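Local coordinates for peptidase M42 (Thaumarchaeota archaeon SCGC AB-539-E09, PDB 5DS0), which probably acts as a dodecameric TET aminopeptidase of family M42, removing residues from the N-terminus of peptides at a two-cobalt centre, at residues Ser75-Thr87 / Met136-Ala148. Numbering follows the deposited sequence.
Sequences SSISKEGYLTFNT and MFIDIGATSEEEA
The carboxylate of Asp139 lies alongside the ring of Tyr82, both side chains pointing the same way, yet its charge is answered elsewhere. Asp139 CG sits 3.5 Å from Tyr82 CE2, the two planes turned 48° apart. Asp139 OD1 accepts from Gly141 N at 2.8 Å, an Asx turn, and forms a salt bridge with Arg322 of a second subunit, whose His323 hydrogen-bonds Asp139 OD2; one carboxylate thus serves both a local turn and a subunit interface. Cut back to an alanine, this position would probably leave that Arg322 without its anionic mate, His323 without its partner and the turn less firmly fixed. Beside this pair the strands join antiparallel: Leu83 N reaches Ile138 O at 2.9 Å, nearly straight and in the carbonyl plane. On the face bearing Leu83 and Ile138, Ile138 CD1 lies against Phe85 CD2, the side chains crossing at about a right angle; Leu83 CD1 touches Ile140 CG2 (3.9 Å) in the following loop. Glu145 N donates to Lys79 O at 3.0 Å from above the carbonyl plane; at Gly81 a side chain would run into Ser144 O. Strand 82-88 lies between 71-77 and 137-139 in the six-stranded barrel, with 108-115 beyond 137-139 and helix 145-150 against the hairpin's turn end.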
# COMPACT_ATOMS: atom_id res chain seq x y z
N SER C 75 15.05 -33.36 -4.73
CA SER C 75 15.98 -32.37 -5.28
C SER C 75 17.24 -32.19 -4.44
O SER C 75 18.22 -31.67 -4.94
CB SER C 75 15.27 -31.02 -5.50
OG SER C 75 14.95 -30.38 -4.28
N SER C 76 17.22 -32.63 -3.18
CA SER C 76 18.41 -32.62 -2.32
C SER C 76 18.14 -33.28 -0.98
O SER C 76 16.99 -33.49 -0.60
CB SER C 76 18.87 -31.19 -2.05
OG SER C 76 18.21 -30.62 -0.94
N ILE C 77 19.23 -33.61 -0.29
CA ILE C 77 19.17 -34.01 1.12
C ILE C 77 19.87 -32.93 1.92
O ILE C 77 21.05 -32.68 1.71
CB ILE C 77 19.87 -35.36 1.40
CG1 ILE C 77 19.20 -36.50 0.65
CG2 ILE C 77 19.86 -35.68 2.88
CD1 ILE C 77 19.84 -36.79 -0.68
N SER C 78 19.16 -32.31 2.86
CA SER C 78 19.75 -31.29 3.71
C SER C 78 20.63 -31.94 4.76
O SER C 78 20.49 -33.12 5.07
CB SER C 78 18.66 -30.45 4.39
OG SER C 78 18.14 -31.12 5.52
N LYS C 79 21.51 -31.13 5.34
CA LYS C 79 22.45 -31.63 6.34
C LYS C 79 21.73 -32.21 7.58
O LYS C 79 22.29 -33.05 8.28
CB LYS C 79 23.47 -30.55 6.70
CG LYS C 79 22.96 -29.45 7.60
CD LYS C 79 23.96 -28.32 7.76
CE LYS C 79 23.24 -27.04 8.09
NZ LYS C 79 24.06 -26.17 8.95
N GLU C 80 20.48 -31.81 7.82
CA GLU C 80 19.71 -32.31 8.97
C GLU C 80 18.86 -33.55 8.68
O GLU C 80 18.23 -34.07 9.59
CB GLU C 80 18.80 -31.21 9.55
CG GLU C 80 19.49 -29.88 9.87
CD GLU C 80 19.53 -28.91 8.68
OE1 GLU C 80 19.47 -29.37 7.51
OE2 GLU C 80 19.60 -27.68 8.92
N GLY C 81 18.84 -34.01 7.43
CA GLY C 81 18.12 -35.25 7.08
C GLY C 81 16.73 -35.07 6.49
O GLY C 81 15.87 -35.96 6.57
N TYR C 82 16.51 -33.90 5.91
CA TYR C 82 15.24 -33.57 5.29
C TYR C 82 15.47 -33.56 3.81
O TYR C 82 16.58 -33.34 3.35
CB TYR C 82 14.76 -32.20 5.77
CG TYR C 82 14.23 -32.24 7.18
CD1 TYR C 82 15.08 -32.24 8.28
CD2 TYR C 82 12.85 -32.32 7.42
CE1 TYR C 82 14.58 -32.30 9.57
CE2 TYR C 82 12.34 -32.36 8.71
CZ TYR C 82 13.20 -32.36 9.78
OH TYR C 82 12.67 -32.40 11.06
N LEU C 83 14.41 -33.80 3.05
CA LEU C 83 14.52 -33.80 1.62
C LEU C 83 13.87 -32.54 1.09
O LEU C 83 12.82 -32.17 1.56
CB LEU C 83 13.80 -35.00 1.03
CG LEU C 83 14.06 -36.34 1.74
CD1 LEU C 83 13.29 -37.46 1.07
CD2 LEU C 83 15.54 -36.69 1.80
N THR C 84 14.48 -31.91 0.10
CA THR C 84 13.78 -30.90 -0.70
C THR C 84 13.26 -31.62 -1.93
O THR C 84 13.74 -32.70 -2.27
CB THR C 84 14.70 -29.76 -1.14
OG1 THR C 84 15.79 -30.29 -1.90
CG2 THR C 84 15.24 -29.03 0.07
N PHE C 85 12.27 -31.05 -2.59
CA PHE C 85 11.67 -31.71 -3.75
C PHE C 85 11.23 -30.71 -4.81
O PHE C 85 10.92 -29.58 -4.49
CB PHE C 85 10.46 -32.54 -3.29
CG PHE C 85 9.38 -31.73 -2.64
CD1 PHE C 85 8.39 -31.12 -3.40
CD2 PHE C 85 9.35 -31.58 -1.29
CE1 PHE C 85 7.40 -30.37 -2.81
CE2 PHE C 85 8.35 -30.83 -0.68
CZ PHE C 85 7.38 -30.22 -1.44
N ASN C 86 11.16 -31.16 -6.05
CA ASN C 86 10.44 -30.44 -7.08
C ASN C 86 9.15 -31.15 -7.38
O ASN C 86 9.04 -32.36 -7.15
CB ASN C 86 11.29 -30.33 -8.33
CG ASN C 86 12.31 -29.21 -8.22
OD1 ASN C 86 11.95 -28.07 -7.98
ND2 ASN C 86 13.58 -29.54 -8.40
N THR C 87 8.18 -30.40 -7.87
CA THR C 87 6.90 -30.98 -8.23
C THR C 87 6.96 -31.60 -9.61
O THR C 87 7.72 -31.14 -10.46
CB THR C 87 5.80 -29.93 -8.26
OG1 THR C 87 6.08 -28.96 -9.26
CG2 THR C 87 5.66 -29.23 -6.91
N MSE C 136 9.11 -25.80 1.26
CA MSE C 136 8.68 -27.00 1.96
C MSE C 136 9.74 -28.05 1.84
O MSE C 136 10.67 -27.90 1.06
CB MSE C 136 7.39 -27.53 1.35
CG MSE C 136 6.23 -26.59 1.59
SE MSE C 136 4.58 -27.34 0.80
CE MSE C 136 3.51 -25.69 0.89
N PHE C 137 9.62 -29.11 2.63
CA PHE C 137 10.48 -30.28 2.46
C PHE C 137 9.77 -31.49 2.99
O PHE C 137 8.67 -31.39 3.51
CB PHE C 137 11.82 -30.10 3.17
CG PHE C 137 11.73 -29.25 4.35
CD1 PHE C 137 11.15 -29.75 5.50
CD2 PHE C 137 12.16 -27.92 4.29
CE1 PHE C 137 11.00 -28.95 6.61
CE2 PHE C 137 12.01 -27.10 5.40
CZ PHE C 137 11.43 -27.62 6.57
N ILE C 138 10.42 -32.63 2.86
CA ILE C 138 9.85 -33.88 3.26
C ILE C 138 10.65 -34.39 4.43
O ILE C 138 11.88 -34.48 4.38
CB ILE C 138 9.85 -34.87 2.09
CG1 ILE C 138 8.81 -34.41 1.07
CG2 ILE C 138 9.53 -36.28 2.54
CD1 ILE C 138 9.11 -34.86 -0.32
N ASP C 139 9.92 -34.74 5.48
CA ASP C 139 10.49 -35.28 6.69
C ASP C 139 10.29 -36.77 6.64
O ASP C 139 9.16 -37.24 6.57
CB ASP C 139 9.74 -34.70 7.89
CG ASP C 139 10.33 -35.13 9.21
OD1 ASP C 139 11.22 -36.01 9.24
OD2 ASP C 139 9.92 -34.56 10.24
N ILE C 140 11.39 -37.51 6.70
CA ILE C 140 11.33 -38.97 6.68
C ILE C 140 11.75 -39.59 8.01
O ILE C 140 12.02 -40.79 8.08
CB ILE C 140 12.17 -39.57 5.53
CG1 ILE C 140 13.64 -39.15 5.68
CG2 ILE C 140 11.64 -39.10 4.20
CD1 ILE C 140 14.60 -39.97 4.84
N GLY C 141 11.77 -38.77 9.06
CA GLY C 141 12.07 -39.25 10.41
C GLY C 141 13.55 -39.38 10.66
O GLY C 141 13.97 -40.00 11.64
N ALA C 142 14.35 -38.76 9.80
CA ALA C 142 15.80 -38.84 9.93
C ALA C 142 16.28 -37.71 10.82
O ALA C 142 15.61 -36.69 10.94
CB ALA C 142 16.45 -38.76 8.56
N THR C 143 17.44 -37.91 11.44
CA THR C 143 18.02 -36.92 12.36
C THR C 143 19.37 -36.37 11.86
O THR C 143 20.00 -35.60 12.56
CB THR C 143 18.20 -37.51 13.78
OG1 THR C 143 18.99 -38.69 13.70
CG2 THR C 143 16.86 -37.86 14.39
N SER C 144 19.79 -36.76 10.66
CA SER C 144 21.06 -36.31 10.09
C SER C 144 21.12 -36.70 8.61
O SER C 144 20.45 -37.64 8.18
CB SER C 144 22.25 -36.95 10.83
OG SER C 144 22.27 -38.35 10.64
N GLU C 145 21.98 -36.02 7.86
CA GLU C 145 22.21 -36.36 6.45
C GLU C 145 22.59 -37.84 6.24
O GLU C 145 22.21 -38.42 5.23
CB GLU C 145 23.32 -35.47 5.87
CG GLU C 145 23.64 -35.73 4.40
CD GLU C 145 24.60 -34.72 3.81
OE1 GLU C 145 24.94 -33.72 4.48
OE2 GLU C 145 25.05 -34.95 2.66
N GLU C 146 23.30 -38.43 7.19
CA GLU C 146 23.75 -39.84 7.11
C GLU C 146 22.58 -40.79 7.33
O GLU C 146 22.40 -41.74 6.56
CB GLU C 146 24.88 -40.13 8.12
CG GLU C 146 26.24 -39.54 7.73
CD GLU C 146 26.51 -38.18 8.38
OE1 GLU C 146 25.55 -37.43 8.72
OE2 GLU C 146 27.71 -37.85 8.56
N GLU C 147 21.77 -40.51 8.34
CA GLU C 147 20.62 -41.35 8.66
C GLU C 147 19.62 -41.36 7.50
O GLU C 147 18.95 -42.37 7.23
CB GLU C 147 19.99 -40.87 9.97
CG GLU C 147 19.00 -41.84 10.60
CD GLU C 147 18.71 -41.51 12.06
OE1 GLU C 147 19.51 -41.91 12.92
OE2 GLU C 147 17.67 -40.89 12.36
N ALA C 148 19.56 -40.25 6.78
CA ALA C 148 18.74 -40.13 5.57
C ALA C 148 19.29 -40.96 4.43
O ALA C 148 18.54 -41.63 3.74
CB ALA C 148 18.65 -38.68 5.14